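Local coordinates for protein arginase (PDB 2EF5) that probably hydrolyses L-arginine to L-ornithine and urea at a pair of manganese ions, a step of the urea cycle, at residues 189-192 / 198-201; 212-217 / 244-249; 121-126 / 181-186; 219-224 / 275-280. All coordinates share one frame; numbering follows the deposited sequence.

Contact 1 (189-192 / 198-201); sequences HEVD and RIAE. With GAI (guanidine), chain J.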
loop_
_atom_site.group_PDB
_atom_site.type_symbol
_atom_site.label_atom_id
_atom_site.label_comp_id
_atom_site.label_asym_id
_atom_site.label_seq_id
_atom_site.Cartn_x
_atom_site.Cartn_y
_atom_site.Cartn_z
ATOM N N HIS A 189 -2.787 12.323 14.266
ATOM C CA HIS A 189 -2.643 10.919 13.877
ATOM C C HIS A 189 -1.215 10.486 14.162
ATOM O O HIS A 189 -0.985 9.416 14.733
ATOM C CB HIS A 189 -2.973 10.720 12.391
ATOM C CG HIS A 189 -2.706 9.331 11.894
ATOM N ND1 HIS A 189 -1.468 8.929 11.445
ATOM C CD2 HIS A 189 -3.506 8.243 11.827
ATOM C CE1 HIS A 189 -1.515 7.648 11.123
ATOM N NE2 HIS A 189 -2.739 7.208 11.344
ATOM N N GLU A 190 -0.258 11.327 13.773
ATOM C CA GLU A 190 1.153 11.043 14.019
ATOM C C GLU A 190 1.428 11.119 15.524
ATOM O O GLU A 190 2.218 10.350 16.062
ATOM C CB GLU A 190 2.051 12.057 13.296
ATOM C CG GLU A 190 2.272 11.788 11.809
ATOM C CD GLU A 190 1.039 12.057 10.969
ATOM O OE1 GLU A 190 0.486 13.174 11.061
ATOM O OE2 GLU A 190 0.622 11.158 10.210
ATOM N N VAL A 191 0.786 12.063 16.203
ATOM C CA VAL A 191 1.000 12.189 17.636
ATOM C C VAL A 191 0.600 10.879 18.317
ATOM O O VAL A 191 1.338 10.342 19.138
ATOM C CB VAL A 191 0.187 13.366 18.224
ATOM C CG1 VAL A 191 0.270 13.352 19.749
ATOM C CG2 VAL A 191 0.732 14.681 17.688
ATOM N N ASP A 192 -0.561 10.352 17.946
ATOM C CA ASP A 192 -1.047 9.110 18.534
ATOM C C ASP A 192 -0.151 7.930 18.186
ATOM O O ASP A 192 0.091 7.053 19.017
ATOM C CB ASP A 192 -2.475 8.806 18.062
ATOM C CG ASP A 192 -3.506 9.737 18.673
ATOM O OD1 ASP A 192 -3.333 10.142 19.843
ATOM O OD2 ASP A 192 -4.505 10.053 17.997
ATOM N N ARG A 198 8.985 11.256 20.786
ATOM C CA ARG A 198 9.642 11.029 19.510
ATOM C C ARG A 198 9.435 12.212 18.562
ATOM O O ARG A 198 10.366 12.635 17.878
ATOM C CB ARG A 198 9.119 9.742 18.875
ATOM C CG ARG A 198 9.758 9.424 17.539
ATOM C CD ARG A 198 9.340 8.056 17.035
ATOM N NE ARG A 198 9.962 7.759 15.748
ATOM C CZ ARG A 198 9.766 6.639 15.060
ATOM N NH1 ARG A 198 8.964 5.694 15.530
ATOM N NH2 ARG A 198 10.370 6.468 13.891
ATOM N N ILE A 199 8.223 12.756 18.521
ATOM C CA ILE A 199 7.959 13.899 17.647
ATOM C C ILE A 199 8.811 15.101 18.017
ATOM O O ILE A 199 9.337 15.781 17.137
ATOM C CB ILE A 199 6.480 14.301 17.684
ATOM C CG1 ILE A 199 5.646 13.223 16.993
ATOM C CG2 ILE A 199 6.277 15.645 16.996
ATOM C CD1 ILE A 199 4.168 13.455 17.083
ATOM N N ALA A 200 8.953 15.368 19.312
ATOM C CA ALA A 200 9.769 16.489 19.771
ATOM C C ALA A 200 11.214 16.305 19.314
ATOM O O ALA A 200 11.874 17.260 18.909
ATOM C CB ALA A 200 9.711 16.597 21.291
ATOM N N GLU A 201 11.699 15.069 19.385
ATOM C CA GLU A 201 13.064 14.747 18.973
ATOM C C GLU A 201 13.201 14.988 17.473
ATOM O O GLU A 201 14.180 15.571 17.014
ATOM C CB GLU A 201 13.386 13.280 19.286
ATOM C CG GLU A 201 13.172 12.878 20.743
ATOM C CD GLU A 201 14.296 13.318 21.666
ATOM O OE1 GLU A 201 14.761 14.475 21.552
ATOM O OE2 GLU A 201 14.706 12.503 22.522
HETATM C C GAI J . -6.813 10.920 15.543
HETATM N N1 GAI J . -6.015 9.874 15.351
HETATM N N2 GAI J . -6.746 11.588 16.687
HETATM N N3 GAI J . -7.680 11.295 14.596
#
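I199 meets V191 with the far end of its longer branch. The CD1 methyl of I199 lies 3.5 Å from CA of V191 and 3.7 Å from CG2 of V191. It also lies 3.8 Å from O of E190, so it rests on helix backbone as well as on a methyl. The branch of I199 is fully extended beyond CB, with CD1 anti to CA (chi2 175°), and this puts the methyl at the end of its reach. The two side chains cross at about a right angle. One methyl therefore carries the I199 side of this tight spot, and both residues are buried.

The segments belong to helices 188-194 and 196-206, two helices in succession after strand 184-187. That strand is an outermost one of the parallel sheet in this chain of the arginase fold. V191 also packs on E241 of helix 239-252.

The other side is looser, polar and partly exposed. ND1 of H189 donates to OE2 of E190 at 3.3 Å, approaching from above the carboxylate plane (62° out of it). E190 OE1 is held by OG1 of T187. D192 lies on the side of its helix turned from I199. Its OD2 accepts from a bound guanidine twice, from N2 at 3.0 Å and from N1 at 3.1 Å. Its OD1 forms a salt bridge with R240 of a neighbouring subunit, and E247 OE1 of that subunit also accepts from the guanidine.

Contact 2 (212-217 / 244-249); sequences LHVSLD and LLMEIL. With MN (manganese (II) ion), chain H; MN (manganese (II) ion), chain G; GAI (guanidine), chain I.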
loop_
_atom_site.group_PDB
_atom_site.type_symbol
_atom_site.label_atom_id
_atom_site.label_comp_id
_atom_site.label_asym_id
_atom_site.label_seq_id
_atom_site.Cartn_x
_atom_site.Cartn_y
_atom_site.Cartn_z
ATOM N N LEU A 212 15.129 28.618 17.478
ATOM C CA LEU A 212 13.733 28.266 17.282
ATOM C C LEU A 212 12.704 29.243 17.817
ATOM O O LEU A 212 12.844 29.768 18.924
ATOM C CB LEU A 212 13.479 26.900 17.907
ATOM C CG LEU A 212 14.380 25.763 17.425
ATOM C CD1 LEU A 212 14.113 24.526 18.275
ATOM C CD2 LEU A 212 14.117 25.476 15.949
ATOM N N HIS A 213 11.674 29.486 17.006
ATOM C CA HIS A 213 10.564 30.346 17.400
ATOM C C HIS A 213 9.376 29.412 17.598
ATOM O O HIS A 213 9.017 28.645 16.704
ATOM C CB HIS A 213 10.217 31.363 16.309
ATOM C CG HIS A 213 9.004 32.181 16.622
ATOM N ND1 HIS A 213 7.722 31.721 16.410
ATOM C CD2 HIS A 213 8.874 33.398 17.201
ATOM C CE1 HIS A 213 6.857 32.617 16.847
ATOM N NE2 HIS A 213 7.530 33.644 17.334
ATOM N N VAL A 214 8.772 29.463 18.772
ATOM C CA VAL A 214 7.628 28.606 19.047
ATOM C C VAL A 214 6.347 29.432 19.052
ATOM O O VAL A 214 6.238 30.405 19.782
ATOM C CB VAL A 214 7.780 27.903 20.413
ATOM C CG1 VAL A 214 6.511 27.105 20.731
ATOM C CG2 VAL A 214 9.001 26.990 20.396
ATOM N N SER A 215 5.385 29.048 18.226
ATOM C CA SER A 215 4.125 29.768 18.171
ATOM C C SER A 215 3.069 28.821 18.724
ATOM O O SER A 215 2.707 27.836 18.085
ATOM C CB SER A 215 3.803 30.171 16.726
ATOM O OG SER A 215 2.793 31.158 16.706
ATOM N N LEU A 216 2.573 29.131 19.914
ATOM C CA LEU A 216 1.594 28.280 20.574
ATOM C C LEU A 216 0.161 28.804 20.545
ATOM O O LEU A 216 -0.161 29.819 21.164
ATOM C CB LEU A 216 2.045 28.037 22.027
ATOM C CG LEU A 216 1.171 27.200 22.968
ATOM C CD1 LEU A 216 0.986 25.788 22.411
ATOM C CD2 LEU A 216 1.843 27.148 24.346
ATOM N N ASP A 217 -0.690 28.101 19.803
ATOM C CA ASP A 217 -2.098 28.446 19.702
ATOM C C ASP A 217 -2.795 27.616 20.776
ATOM O O ASP A 217 -2.645 26.397 20.815
ATOM C CB ASP A 217 -2.651 28.068 18.325
ATOM C CG ASP A 217 -4.063 28.569 18.113
ATOM O OD1 ASP A 217 -4.892 28.417 19.031
ATOM O OD2 ASP A 217 -4.355 29.111 17.027
ATOM N N LEU A 244 5.373 18.150 28.068
ATOM C CA LEU A 244 6.522 17.372 27.604
ATOM C C LEU A 244 7.142 18.027 26.366
ATOM O O LEU A 244 8.360 18.179 26.275
ATOM C CB LEU A 244 6.121 15.938 27.254
ATOM C CG LEU A 244 7.318 15.118 26.753
ATOM C CD1 LEU A 244 8.346 14.976 27.877
ATOM C CD2 LEU A 244 6.856 13.754 26.284
ATOM N N LEU A 245 6.298 18.407 25.412
ATOM C CA LEU A 245 6.777 19.055 24.196
ATOM C C LEU A 245 7.591 20.298 24.529
ATOM O O LEU A 245 8.675 20.511 23.974
ATOM C CB LEU A 245 5.603 19.446 23.298
ATOM C CG LEU A 245 5.999 20.194 22.020
ATOM C CD1 LEU A 245 6.916 19.319 21.166
ATOM C CD2 LEU A 245 4.747 20.568 21.256
ATOM N N MET A 246 7.064 21.117 25.434
ATOM C CA MET A 246 7.747 22.335 25.842
ATOM C C MET A 246 9.074 22.033 26.533
ATOM O O MET A 246 10.072 22.699 26.269
ATOM C CB MET A 246 6.860 23.162 26.785
ATOM C CG MET A 246 5.580 23.690 26.172
ATOM S SD MET A 246 5.811 24.791 24.743
ATOM C CE MET A 246 5.366 23.712 23.408
ATOM N N GLU A 247 9.088 21.034 27.412
ATOM C CA GLU A 247 10.306 20.688 28.141
ATOM C C GLU A 247 11.414 20.164 27.225
ATOM O O GLU A 247 12.590 20.485 27.418
ATOM C CB GLU A 247 10.004 19.648 29.230
ATOM C CG GLU A 247 8.934 20.086 30.229
ATOM C CD GLU A 247 8.481 18.949 31.136
ATOM O OE1 GLU A 247 8.388 17.805 30.657
ATOM O OE2 GLU A 247 8.195 19.197 32.322
ATOM N N ILE A 248 11.051 19.365 26.229
ATOM C CA ILE A 248 12.060 18.833 25.327
ATOM C C ILE A 248 12.605 19.947 24.430
ATOM O O ILE A 248 13.794 19.981 24.134
ATOM C CB ILE A 248 11.498 17.665 24.489
ATOM C CG1 ILE A 248 11.163 16.488 25.419
ATOM C CG2 ILE A 248 12.517 17.228 23.450
ATOM C CD1 ILE A 248 10.562 15.264 24.720
ATOM N N LEU A 249 11.745 20.871 24.013
ATOM C CA LEU A 249 12.207 21.985 23.195
ATOM C C LEU A 249 13.113 22.858 24.065
ATOM O O LEU A 249 14.141 23.364 23.596
ATOM C CB LEU A 249 11.027 22.811 22.662
ATOM C CG LEU A 249 10.118 22.101 21.647
ATOM C CD1 LEU A 249 8.956 23.013 21.258
ATOM C CD2 LEU A 249 10.917 21.699 20.416
HETATM MN MN MN H . -3.518 29.369 14.740
HETATM MN MN MN G . -5.630 27.512 15.608
HETATM C C GAI I . 5.429 16.791 32.394
HETATM N N1 GAI I . 6.216 16.376 31.389
HETATM N N2 GAI I . 4.304 16.127 32.666
HETATM N N3 GAI I . 5.772 17.861 33.120
#
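V214 packs against L249 and M246. This joins strand 212-217 to helix 239-252 within a beta-alpha-beta crossover that runs on into strand 255-261. The closer touch is between CG2 of V214 and CD1 of L249, 4.1 Å apart, where the two side chains cross obliquely. CG1 of V214 meets CE of M246 more loosely, at 4.5 Å. M246 is bent at chi2 (-60°), and this brings its methyl end nearer the strand.

Further out, V214 packs on L258 of strand 255-261 and on L284 of helix 272-284. M246 packs on L280 and S283 of the same helix. L245 turns to V196 and A200 of helix 196-206.

The far face of helix 239-252 carries E247, which grips a guanidine with both oxygens. OE1 of E247 accepts from N1 at 2.7 Å, and OE2 of E247 accepts from N3 at 2.9 Å in a nearly straight bond (173°). An alanine here has neither acceptor oxygen, and the guanidine would probably be left without the carboxylate that grips N1 and N3, and be held less firmly.

The strand also leads into the metal site. S215 OG bonds to NE2 of H96, which binds one manganese ion through ND1. At the strand end a single atom, OD2 of D217, bridges both manganese ions, 2.5 Å from each.

Contact 3 (121-126 / 181-186); sequences ADFNTP and AGVRVY. With MN (manganese (II) ion), chain H.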
loop_
_atom_site.group_PDB
_atom_site.type_symbol
_atom_site.label_atom_id
_atom_site.label_comp_id
_atom_site.label_asym_id
_atom_site.label_seq_id
_atom_site.Cartn_x
_atom_site.Cartn_y
_atom_site.Cartn_z
ATOM N N ALA A 121 -3.401 24.647 10.640
ATOM C CA ALA A 121 -2.135 24.909 9.962
ATOM C C ALA A 121 -1.942 26.377 9.599
ATOM O O ALA A 121 -0.816 26.806 9.349
ATOM C CB ALA A 121 -2.036 24.054 8.708
ATOM N N ASP A 122 -3.032 27.137 9.577
ATOM C CA ASP A 122 -2.981 28.557 9.229
ATOM C C ASP A 122 -2.144 28.745 7.969
ATOM O O ASP A 122 -1.366 29.698 7.866
ATOM C CB ASP A 122 -2.360 29.377 10.365
ATOM C CG ASP A 122 -3.175 29.319 11.641
ATOM O OD1 ASP A 122 -4.420 29.351 11.556
ATOM O OD2 ASP A 122 -2.569 29.255 12.726
ATOM N N PHE A 123 -2.317 27.832 7.018
ATOM C CA PHE A 123 -1.562 27.862 5.777
ATOM C C PHE A 123 -2.417 28.204 4.550
ATOM O O PHE A 123 -2.102 27.787 3.430
ATOM C CB PHE A 123 -0.879 26.513 5.567
ATOM C CG PHE A 123 0.481 26.612 4.928
ATOM C CD1 PHE A 123 1.569 27.076 5.652
ATOM C CD2 PHE A 123 0.669 26.240 3.604
ATOM C CE1 PHE A 123 2.832 27.168 5.067
ATOM C CE2 PHE A 123 1.919 26.328 3.005
ATOM C CZ PHE A 123 3.007 26.792 3.735
ATOM N N ASN A 124 -3.492 28.954 4.759
ATOM C CA ASN A 124 -4.370 29.351 3.656
ATOM C C ASN A 124 -3.842 30.588 2.930
ATOM O O ASN A 124 -3.017 31.338 3.457
ATOM C CB ASN A 124 -5.781 29.659 4.179
ATOM C CG ASN A 124 -6.654 28.427 4.284
ATOM O OD1 ASN A 124 -7.316 28.207 5.299
ATOM N ND2 ASN A 124 -6.676 27.624 3.227
ATOM N N THR A 125 -4.321 30.780 1.708
ATOM C CA THR A 125 -3.972 31.943 0.904
ATOM C C THR A 125 -5.317 32.551 0.547
ATOM O O THR A 125 -6.357 31.939 0.798
ATOM C CB THR A 125 -3.235 31.556 -0.392
ATOM O OG1 THR A 125 -4.015 30.603 -1.127
ATOM C CG2 THR A 125 -1.877 30.969 -0.072
ATOM N N PRO A 126 -5.329 33.765 -0.023
ATOM C CA PRO A 126 -6.627 34.349 -0.368
ATOM C C PRO A 126 -7.423 33.411 -1.267
ATOM O O PRO A 126 -8.651 33.368 -1.212
ATOM C CB PRO A 126 -6.238 35.646 -1.064
ATOM C CG PRO A 126 -5.006 36.052 -0.305
ATOM C CD PRO A 126 -4.242 34.738 -0.225
ATOM N N ALA A 181 4.615 22.936 -0.690
ATOM C CA ALA A 181 5.691 23.640 -0.003
ATOM C C ALA A 181 6.658 22.717 0.738
ATOM O O ALA A 181 7.761 23.129 1.085
ATOM C CB ALA A 181 5.101 24.661 0.967
ATOM N N GLY A 182 6.246 21.479 0.986
ATOM C CA GLY A 182 7.121 20.548 1.681
ATOM C C GLY A 182 7.247 20.799 3.178
ATOM O O GLY A 182 8.304 20.566 3.770
ATOM N N VAL A 183 6.172 21.278 3.792
ATOM C CA VAL A 183 6.173 21.546 5.224
ATOM C C VAL A 183 6.003 20.241 6.004
ATOM O O VAL A 183 5.144 19.422 5.675
ATOM C CB VAL A 183 5.028 22.520 5.605
ATOM C CG1 VAL A 183 4.934 22.654 7.123
ATOM C CG2 VAL A 183 5.274 23.884 4.965
ATOM N N ARG A 184 6.836 20.042 7.021
ATOM C CA ARG A 184 6.748 18.842 7.852
ATOM C C ARG A 184 5.536 19.023 8.767
ATOM O O ARG A 184 5.478 19.975 9.551
ATOM C CB ARG A 184 8.018 18.683 8.690
ATOM C CG ARG A 184 7.971 17.543 9.712
ATOM C CD ARG A 184 7.850 16.185 9.044
ATOM N NE ARG A 184 9.009 15.882 8.211
ATOM C CZ ARG A 184 10.198 15.515 8.676
ATOM N NH1 ARG A 184 10.399 15.397 9.985
ATOM N NH2 ARG A 184 11.193 15.272 7.830
ATOM N N VAL A 185 4.573 18.113 8.661
ATOM C CA VAL A 185 3.353 18.199 9.458
ATOM C C VAL A 185 3.106 16.985 10.357
ATOM O O VAL A 185 3.102 15.843 9.895
ATOM C CB VAL A 185 2.123 18.360 8.549
ATOM C CG1 VAL A 185 0.865 18.532 9.389
ATOM C CG2 VAL A 185 2.319 19.554 7.622
ATOM N N TYR A 186 2.906 17.242 11.644
ATOM C CA TYR A 186 2.612 16.181 12.595
ATOM C C TYR A 186 1.168 16.367 13.066
ATOM O O TYR A 186 0.892 17.165 13.960
ATOM C CB TYR A 186 3.579 16.242 13.783
ATOM C CG TYR A 186 4.996 15.813 13.453
ATOM C CD1 TYR A 186 5.309 14.464 13.251
ATOM C CD2 TYR A 186 6.022 16.754 13.315
ATOM C CE1 TYR A 186 6.605 14.063 12.917
ATOM C CE2 TYR A 186 7.323 16.359 12.977
ATOM C CZ TYR A 186 7.603 15.011 12.778
ATOM O OH TYR A 186 8.870 14.615 12.409
HETATM MN MN MN H . -3.518 29.369 14.740
#
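OD2 of D122 is gripped by a manganese ion at 2.2 Å and by NE1 of W116, while the next residue, F123, sends its ring the other way to A181 and V183. H96, D118 and D217 complete the protein ligands of that ion. The ring of F123 touches with its far end. CZ of F123 lies 3.9 Å from CG2 of V183 and 4.1 Å from CB of A181. Both methyls approach the ring obliquely. V183 presents CG2, which chi1 (173°) sets anti to the carbonyl carbon.

F123 also packs on L178 of helix 172-181, S143 and L145, and its backbone N donates to OE2 of E174. An alanine in place of F123 would take away the ring, and a gap is likely to open between the metal loop and the two methyls.

Between A181 and V183 the helix ends in a Schellman motif, with G182 at positive phi. V183 then leads into strand 184-187. F123 thus ties this helix-to-strand turn to the loop after strand 113-117. That loop carries D118, H120 and D122, the metal-binding stretch typical of the arginase family.

Contact 4 (219-224 / 275-280); sequences DVLDPT and EMLVGL. With MN (manganese (II) ion), chain G.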
loop_
_atom_site.group_PDB
_atom_site.type_symbol
_atom_site.label_atom_id
_atom_site.label_comp_id
_atom_site.label_asym_id
_atom_site.label_seq_id
_atom_site.Cartn_x
_atom_site.Cartn_y
_atom_site.Cartn_z
ATOM N N ASP A 219 -5.646 26.561 21.046
ATOM C CA ASP A 219 -6.535 25.520 20.560
ATOM C C ASP A 219 -5.883 24.182 20.251
ATOM O O ASP A 219 -6.572 23.254 19.863
ATOM C CB ASP A 219 -7.336 26.000 19.343
ATOM C CG ASP A 219 -6.505 26.092 18.077
ATOM O OD1 ASP A 219 -5.359 25.607 18.035
ATOM O OD2 ASP A 219 -7.025 26.653 17.097
ATOM N N VAL A 220 -4.566 24.070 20.420
ATOM C CA VAL A 220 -3.903 22.793 20.156
ATOM C C VAL A 220 -4.251 21.837 21.296
ATOM O O VAL A 220 -4.252 20.622 21.129
ATOM C CB VAL A 220 -2.361 22.948 20.072
ATOM C CG1 VAL A 220 -1.778 23.213 21.451
ATOM C CG2 VAL A 220 -1.752 21.702 19.460
ATOM N N LEU A 221 -4.552 22.409 22.455
ATOM C CA LEU A 221 -4.905 21.632 23.634
ATOM C C LEU A 221 -6.318 21.118 23.461
ATOM O O LEU A 221 -7.135 21.755 22.806
ATOM C CB LEU A 221 -4.847 22.506 24.886
ATOM C CG LEU A 221 -3.484 23.094 25.237
ATOM C CD1 LEU A 221 -3.649 24.141 26.320
ATOM C CD2 LEU A 221 -2.546 21.979 25.686
ATOM N N ASP A 222 -6.617 19.972 24.050
ATOM C CA ASP A 222 -7.959 19.440 23.921
ATOM C C ASP A 222 -8.928 20.484 24.477
ATOM O O ASP A 222 -8.620 21.158 25.462
ATOM C CB ASP A 222 -8.103 18.130 24.702
ATOM C CG ASP A 222 -9.363 17.394 24.344
ATOM O OD1 ASP A 222 -9.404 16.787 23.249
ATOM O OD2 ASP A 222 -10.330 17.442 25.137
ATOM N N PRO A 223 -10.103 20.645 23.844
ATOM C CA PRO A 223 -11.110 21.620 24.291
ATOM C C PRO A 223 -11.551 21.385 25.736
ATOM O O PRO A 223 -11.884 22.321 26.463
ATOM C CB PRO A 223 -12.254 21.411 23.302
ATOM C CG PRO A 223 -11.540 21.017 22.039
ATOM C CD PRO A 223 -10.497 20.039 22.558
ATOM N N THR A 224 -11.547 20.125 26.148
ATOM C CA THR A 224 -11.953 19.772 27.499
ATOM C C THR A 224 -10.990 20.401 28.497
ATOM O O THR A 224 -11.340 20.643 29.651
ATOM C CB THR A 224 -11.938 18.242 27.698
ATOM O OG1 THR A 224 -12.684 17.912 28.869
ATOM C CG2 THR A 224 -10.511 17.735 27.875
ATOM N N GLU A 275 -4.258 30.233 32.044
ATOM C CA GLU A 275 -3.362 29.663 33.048
ATOM C C GLU A 275 -2.602 28.494 32.429
ATOM O O GLU A 275 -1.429 28.279 32.740
ATOM C CB GLU A 275 -4.151 29.202 34.283
ATOM C CG GLU A 275 -4.962 30.335 34.922
ATOM C CD GLU A 275 -5.786 29.899 36.118
ATOM O OE1 GLU A 275 -6.150 28.703 36.199
ATOM O OE2 GLU A 275 -6.088 30.763 36.973
ATOM N N MET A 276 -3.268 27.747 31.552
ATOM C CA MET A 276 -2.642 26.617 30.870
ATOM C C MET A 276 -1.449 27.099 30.059
ATOM O O MET A 276 -0.347 26.562 30.177
ATOM C CB MET A 276 -3.622 25.944 29.906
ATOM C CG MET A 276 -4.625 24.981 30.526
ATOM S SD MET A 276 -3.891 23.401 31.004
ATOM C CE MET A 276 -2.700 23.144 29.664
ATOM N N LEU A 277 -1.674 28.105 29.220
ATOM C CA LEU A 277 -0.606 28.628 28.380
ATOM C C LEU A 277 0.525 29.268 29.168
ATOM O O LEU A 277 1.678 29.202 28.761
ATOM C CB LEU A 277 -1.160 29.624 27.359
ATOM C CG LEU A 277 -1.423 29.026 25.972
ATOM C CD1 LEU A 277 -2.443 27.909 26.072
ATOM C CD2 LEU A 277 -1.925 30.111 25.031
ATOM N N VAL A 278 0.210 29.911 30.282
ATOM C CA VAL A 278 1.277 30.500 31.072
ATOM C C VAL A 278 2.170 29.368 31.583
ATOM O O VAL A 278 3.396 29.463 31.529
ATOM C CB VAL A 278 0.734 31.310 32.265
ATOM C CG1 VAL A 278 1.870 31.650 33.211
ATOM C CG2 VAL A 278 0.075 32.590 31.762
ATOM N N GLY A 279 1.552 28.292 32.059
ATOM C CA GLY A 279 2.325 27.173 32.562
ATOM C C GLY A 279 3.207 26.593 31.475
ATOM O O GLY A 279 4.353 26.215 31.733
ATOM N N LEU A 280 2.680 26.518 30.256
ATOM C CA LEU A 280 3.447 25.977 29.143
ATOM C C LEU A 280 4.618 26.894 28.816
ATOM O O LEU A 280 5.696 26.414 28.486
ATOM C CB LEU A 280 2.552 25.772 27.914
ATOM C CG LEU A 280 1.541 24.634 28.088
ATOM C CD1 LEU A 280 0.544 24.615 26.930
ATOM C CD2 LEU A 280 2.288 23.309 28.167
HETATM MN MN MN G . -5.630 27.512 15.608
#
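L221 reaches three residues of helix 272-284: M276, L277 and L280. Its CB is directed at the helix. The next atom, CG, stands anti to the carbonyl carbon (chi1 -62°) and forks into two methyls that do the touching. CD1 meets two residues. It lies 3.6 Å from CE of M276, and it is also 4.0 Å from CB of M276, so M276 curls round it. CD1 of L221 further meets CD1 of L277, again at 4.0 Å. The other methyl, CD2 of L221, is 4.1 Å from CE of M276. It also lies 4.2 Å from CD1 of L280, one helical turn beyond M276. M276 can touch both methyls because its chain is bent at chi2 (-75°) and chi3.

A242 of helix 239-252 touches both L221 and L280, so a second helix closes on the leucine. L277 continues inward to A218 and L216.

Two residues before L221 the loop binds metal. OD2 of D219 holds a manganese ion at 2.2 Å, and OD1 of D219 accepts from the backbone N of A119, which helps fix the carboxylate. L221 therefore secures the loop to helix 272-284 just past the metal ligands. D217 and D219 form an Asp-X-Asp pair after a strand, as in the dinuclear manganese site of the arginase family.

Along the chain contact 3 closes before contact 1 opens, and contact 1 closes before contacts 2 and 4 begin; these last two alternate. Strand 184-187 of contact 3 runs straight into helix 188-194 of contact 1, and I199 packs on Y186. Contacts 1 and 2 have centres about 13 Å apart and meet where A200 packs on L245 and I248. Contacts 2 and 4 have centres about 12 Å apart and touch through L216, M246 and L280. Contacts 3 and 4 have centres about 22 Å apart. Contacts 2, 3 and 4 each hold a ligand of the dinuclear centre, while contact 1 lies beyond it, beside a guanidine.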